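PDB 6CMK: AztD protein from Citrobacter koseri, which acts as a periplasmic zinc chaperone, binding zinc and handing one ion directly to the solute-binding protein AztC of the AztABCD transport system. Local coordinates for residues Ile362-Val374 against Ser384-Val396. Residues are numbered along the deposited sequence; the frame is centred on the assembly and turned at random.
Sequences IYVTDPLKSKIIV and SEISVEGQPFNIV
The CD1 methyl of I372 rests 3.8 Å from CG2 of V388, and on the same face of the sheet CD1 of I386 meets CG2 of V374 while approaching the edge of the Y363 ring near its plane. I395 reaches into this layer from the next sheet: with CG1 anti to its backbone N (chi1 -179°), its CD1 lies 4.1 Å from Y363 CB. Residues I40 and I51 of the neighbouring N-terminal strands close over the cluster. Beneath the side chains, I372 and I386 exchange two backbone hydrogen bonds of 2.7 Å, N of each to O of the other. Where the strands part, S370 OG donates to G390 O in its carbonyl plane (2.7 Å). Between the blades, T365 OG1 donates to a lone pair of F393 O, the same hydroxyl also pairing with R354 N. The polar edge lies on the other face: the K371 chain, bent at chi3 (62°), brings NZ to the syn side of E385 OE1 at 2.7 Å, while E385 OE2 pairs with K382. These contacts exemplify antiparallel β-propeller construction: the outer hairpin of one four-stranded blade leads through 388-391 into strand 392-403, which pairs with strand 32-42 in the adjacent blade, the ring-closing "Velcro" of such folds.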
loop_
_atom_site.group_PDB
_atom_site.type_symbol
_atom_site.label_atom_id
_atom_site.label_comp_id
_atom_site.label_asym_id
_atom_site.label_seq_id
_atom_site.Cartn_x
_atom_site.Cartn_y
_atom_site.Cartn_z
ATOM N N ILE B 362 -4.880 -1.200 21.154
ATOM C CA ILE B 362 -6.293 -1.451 20.926
ATOM C C ILE B 362 -7.088 -0.507 21.814
ATOM O O ILE B 362 -6.735 -0.289 22.981
ATOM C CB ILE B 362 -6.664 -2.915 21.225
ATOM C CG1 ILE B 362 -5.798 -3.874 20.396
ATOM C CG2 ILE B 362 -8.141 -3.149 20.918
ATOM C CD1 ILE B 362 -5.884 -5.309 20.880
ATOM N N TYR B 363 -8.155 0.057 21.257
ATOM C CA TYR B 363 -8.962 1.077 21.920
ATOM C C TYR B 363 -10.401 0.598 22.001
ATOM O O TYR B 363 -10.980 0.186 20.992
ATOM C CB TYR B 363 -8.896 2.414 21.171
ATOM C CG TYR B 363 -7.504 2.949 21.062
ATOM C CD1 TYR B 363 -6.625 2.441 20.113
ATOM C CD2 TYR B 363 -7.042 3.923 21.936
ATOM C CE1 TYR B 363 -5.332 2.898 20.030
ATOM C CE2 TYR B 363 -5.741 4.394 21.849
ATOM C CZ TYR B 363 -4.901 3.873 20.884
ATOM O OH TYR B 363 -3.596 4.325 20.784
ATOM N N VAL B 364 -10.977 0.655 23.199
ATOM C CA VAL B 364 -12.338 0.192 23.432
ATOM C C VAL B 364 -13.094 1.320 24.110
ATOM O O VAL B 364 -12.723 1.742 25.212
ATOM C CB VAL B 364 -12.379 -1.081 24.299
ATOM C CG1 VAL B 364 -13.827 -1.497 24.546
ATOM C CG2 VAL B 364 -11.604 -2.213 23.636
ATOM N N THR B 365 -14.149 1.812 23.465
ATOM C CA THR B 365 -14.948 2.843 24.098
ATOM C C THR B 365 -15.805 2.227 25.193
ATOM O O THR B 365 -16.261 1.084 25.087
ATOM C CB THR B 365 -15.831 3.568 23.088
ATOM O OG1 THR B 365 -16.714 2.640 22.442
ATOM C CG2 THR B 365 -14.972 4.265 22.045
ATOM N N ASP B 366 -15.988 2.990 26.261
ATOM C CA ASP B 366 -16.805 2.586 27.407
ATOM C C ASP B 366 -17.781 3.729 27.617
ATOM O O ASP B 366 -17.591 4.570 28.507
ATOM C CB ASP B 366 -15.952 2.312 28.648
ATOM C CG ASP B 366 -16.733 1.628 29.747
ATOM O OD1 ASP B 366 -17.977 1.636 29.668
ATOM O OD2 ASP B 366 -16.112 1.092 30.696
ATOM N N PRO B 367 -18.840 3.801 26.802
ATOM C CA PRO B 367 -19.660 5.026 26.794
ATOM C C PRO B 367 -20.263 5.374 28.147
ATOM O O PRO B 367 -20.299 6.556 28.504
ATOM C CB PRO B 367 -20.738 4.730 25.737
ATOM C CG PRO B 367 -20.610 3.283 25.384
ATOM C CD PRO B 367 -19.216 2.866 25.728
ATOM N N LEU B 368 -20.718 4.386 28.915
ATOM C CA LEU B 368 -21.349 4.676 30.196
ATOM C C LEU B 368 -20.369 5.221 31.227
ATOM O O LEU B 368 -20.807 5.782 32.235
ATOM C CB LEU B 368 -22.029 3.416 30.738
ATOM C CG LEU B 368 -23.126 2.836 29.844
ATOM C CD1 LEU B 368 -23.878 1.731 30.569
ATOM C CD2 LEU B 368 -24.090 3.916 29.363
ATOM N N LYS B 369 -19.061 5.059 31.014
ATOM C CA LYS B 369 -18.056 5.577 31.931
ATOM C C LYS B 369 -17.294 6.768 31.362
ATOM O O LYS B 369 -16.358 7.252 32.003
ATOM C CB LYS B 369 -17.078 4.470 32.315
ATOM C CG LYS B 369 -17.719 3.267 32.993
ATOM C CD LYS B 369 -18.181 3.569 34.412
ATOM C CE LYS B 369 -18.707 2.313 35.091
ATOM N NZ LYS B 369 -17.648 1.278 35.282
ATOM N N SER B 370 -17.671 7.250 30.182
ATOM C CA SER B 370 -17.030 8.410 29.573
ATOM C C SER B 370 -15.519 8.212 29.468
ATOM O O SER B 370 -14.731 9.084 29.834
ATOM C CB SER B 370 -17.349 9.681 30.359
ATOM O OG SER B 370 -18.742 9.857 30.519
ATOM N N LYS B 371 -15.106 7.053 28.954
ATOM C CA LYS B 371 -13.680 6.803 28.791
ATOM C C LYS B 371 -13.443 5.835 27.644
ATOM O O LYS B 371 -14.368 5.186 27.145
ATOM C CB LYS B 371 -13.047 6.270 30.086
ATOM C CG LYS B 371 -13.510 4.884 30.535
ATOM C CD LYS B 371 -12.928 4.496 31.918
ATOM C CE LYS B 371 -13.378 5.439 33.040
ATOM N NZ LYS B 371 -12.716 5.190 34.358
ATOM N N ILE B 372 -12.185 5.794 27.203
ATOM C CA ILE B 372 -11.687 4.804 26.260
ATOM C C ILE B 372 -10.597 4.022 26.971
ATOM O O ILE B 372 -9.673 4.622 27.530
ATOM C CB ILE B 372 -11.129 5.465 24.985
ATOM C CG1 ILE B 372 -12.210 6.320 24.317
ATOM C CG2 ILE B 372 -10.572 4.411 24.027
ATOM C CD1 ILE B 372 -11.679 7.216 23.208
ATOM N N ILE B 373 -10.702 2.693 26.951
ATOM C CA ILE B 373 -9.672 1.824 27.515
ATOM C C ILE B 373 -8.626 1.550 26.443
ATOM O O ILE B 373 -8.965 1.296 25.282
ATOM C CB ILE B 373 -10.274 0.504 28.034
ATOM C CG1 ILE B 373 -11.461 0.758 28.965
ATOM C CG2 ILE B 373 -9.195 -0.325 28.720
ATOM C CD1 ILE B 373 -11.217 1.781 30.051
ATOM N N VAL B 374 -7.349 1.591 26.825
ATOM C CA VAL B 374 -6.242 1.390 25.891
ATOM C C VAL B 374 -5.496 0.127 26.294
ATOM O O VAL B 374 -5.050 0.008 27.441
ATOM C CB VAL B 374 -5.282 2.593 25.869
ATOM C CG1 VAL B 374 -4.239 2.416 24.775
ATOM C CG2 VAL B 374 -6.038 3.897 25.673
ATOM N N SER B 384 -3.498 2.051 29.598
ATOM C CA SER B 384 -3.945 3.382 30.010
ATOM C C SER B 384 -5.445 3.483 29.757
ATOM O O SER B 384 -6.073 2.555 29.240
ATOM C CB SER B 384 -3.195 4.485 29.264
ATOM O OG SER B 384 -3.477 4.430 27.879
ATOM N N GLU B 385 -6.021 4.614 30.143
ATOM C CA GLU B 385 -7.380 4.938 29.746
ATOM C C GLU B 385 -7.466 6.432 29.486
ATOM O O GLU B 385 -6.717 7.226 30.063
ATOM C CB GLU B 385 -8.408 4.483 30.800
ATOM C CG GLU B 385 -8.289 5.122 32.169
ATOM C CD GLU B 385 -9.427 4.690 33.079
ATOM O OE1 GLU B 385 -10.175 5.564 33.558
ATOM O OE2 GLU B 385 -9.586 3.469 33.284
ATOM N N ILE B 386 -8.368 6.801 28.581
ATOM C CA ILE B 386 -8.526 8.173 28.114
ATOM C C ILE B 386 -9.912 8.647 28.508
ATOM O O ILE B 386 -10.907 7.987 28.191
ATOM C CB ILE B 386 -8.351 8.281 26.589
ATOM C CG1 ILE B 386 -6.957 7.838 26.165
ATOM C CG2 ILE B 386 -8.614 9.710 26.118
ATOM C CD1 ILE B 386 -6.873 7.482 24.709
ATOM N N SER B 387 -9.978 9.798 29.165
ATOM C CA SER B 387 -11.250 10.384 29.561
ATOM C C SER B 387 -11.803 11.204 28.405
ATOM O O SER B 387 -11.078 12.001 27.800
ATOM C CB SER B 387 -11.082 11.253 30.806
ATOM O OG SER B 387 -12.283 11.952 31.097
ATOM N N VAL B 388 -13.077 10.980 28.083
ATOM C CA VAL B 388 -13.758 11.635 26.966
ATOM C C VAL B 388 -15.163 11.959 27.451
ATOM O O VAL B 388 -15.960 11.045 27.694
ATOM C CB VAL B 388 -13.819 10.759 25.704
ATOM C CG1 VAL B 388 -14.481 11.517 24.553
ATOM C CG2 VAL B 388 -12.434 10.282 25.300
ATOM N N GLU B 389 -15.477 13.242 27.578
ATOM C CA GLU B 389 -16.759 13.606 28.156
ATOM C C GLU B 389 -17.899 13.123 27.266
ATOM O O GLU B 389 -17.771 13.027 26.042
ATOM C CB GLU B 389 -16.847 15.114 28.387
ATOM C CG GLU B 389 -16.475 15.998 27.207
ATOM C CD GLU B 389 -16.419 17.465 27.592
ATOM O OE1 GLU B 389 -16.252 17.755 28.796
ATOM O OE2 GLU B 389 -16.548 18.328 26.699
ATOM N N GLY B 390 -19.009 12.767 27.905
ATOM C CA GLY B 390 -20.157 12.260 27.187
ATOM C C GLY B 390 -20.233 10.747 27.149
ATOM O O GLY B 390 -19.824 10.055 28.086
ATOM N N GLN B 391 -20.784 10.230 26.055
ATOM C CA GLN B 391 -20.921 8.799 25.812
ATOM C C GLN B 391 -20.126 8.471 24.556
ATOM O O GLN B 391 -20.700 8.305 23.467
ATOM C CB GLN B 391 -22.384 8.398 25.662
ATOM C CG GLN B 391 -23.127 8.396 26.969
ATOM C CD GLN B 391 -24.423 7.636 26.876
ATOM O OE1 GLN B 391 -24.677 6.713 27.651
ATOM N NE2 GLN B 391 -25.254 8.015 25.914
ATOM N N PRO B 392 -18.804 8.393 24.663
ATOM C CA PRO B 392 -18.004 8.029 23.491
ATOM C C PRO B 392 -18.444 6.673 22.974
ATOM O O PRO B 392 -18.532 5.701 23.728
ATOM C CB PRO B 392 -16.571 8.011 24.029
ATOM C CG PRO B 392 -16.716 7.812 25.503
ATOM C CD PRO B 392 -17.989 8.492 25.888
ATOM N N PHE B 393 -18.751 6.621 21.682
ATOM C CA PHE B 393 -19.438 5.471 21.111
ATOM C C PHE B 393 -18.690 4.945 19.889
ATOM O O PHE B 393 -17.793 4.106 20.026
ATOM C CB PHE B 393 -20.882 5.884 20.797
ATOM C CG PHE B 393 -21.739 4.794 20.242
ATOM C CD1 PHE B 393 -21.679 3.508 20.740
ATOM C CD2 PHE B 393 -22.647 5.075 19.241
ATOM C CE1 PHE B 393 -22.485 2.508 20.221
ATOM C CE2 PHE B 393 -23.453 4.089 18.725
ATOM C CZ PHE B 393 -23.378 2.806 19.211
ATOM N N ASN B 394 -19.026 5.426 18.695
ATOM C CA ASN B 394 -18.355 4.963 17.486
ATOM C C ASN B 394 -16.938 5.516 17.394
ATOM O O ASN B 394 -16.669 6.660 17.762
ATOM C CB ASN B 394 -19.136 5.378 16.239
ATOM C CG ASN B 394 -20.487 4.705 16.145
ATOM O OD1 ASN B 394 -21.511 5.355 15.894
ATOM N ND2 ASN B 394 -20.507 3.403 16.352
ATOM N N ILE B 395 -16.028 4.702 16.870
ATOM C CA ILE B 395 -14.623 5.080 16.851
ATOM C C ILE B 395 -13.958 4.506 15.604
ATOM O O ILE B 395 -14.201 3.359 15.212
ATOM C CB ILE B 395 -13.921 4.624 18.155
ATOM C CG1 ILE B 395 -12.448 5.031 18.151
ATOM C CG2 ILE B 395 -14.058 3.117 18.357
ATOM C CD1 ILE B 395 -11.789 4.848 19.513
ATOM N N VAL B 396 -13.129 5.329 14.964
ATOM C CA VAL B 396 -12.228 4.869 13.912
ATOM C C VAL B 396 -10.867 5.508 14.153
ATOM O O VAL B 396 -10.741 6.517 14.849
ATOM C CB VAL B 396 -12.728 5.183 12.480
ATOM C CG1 VAL B 396 -14.041 4.446 12.197
ATOM C CG2 VAL B 396 -12.870 6.692 12.259
HETATM O O HOH W 1 -14.111 10.329 32.191
HETATM O O HOH W 2 -19.010 13.146 30.834
#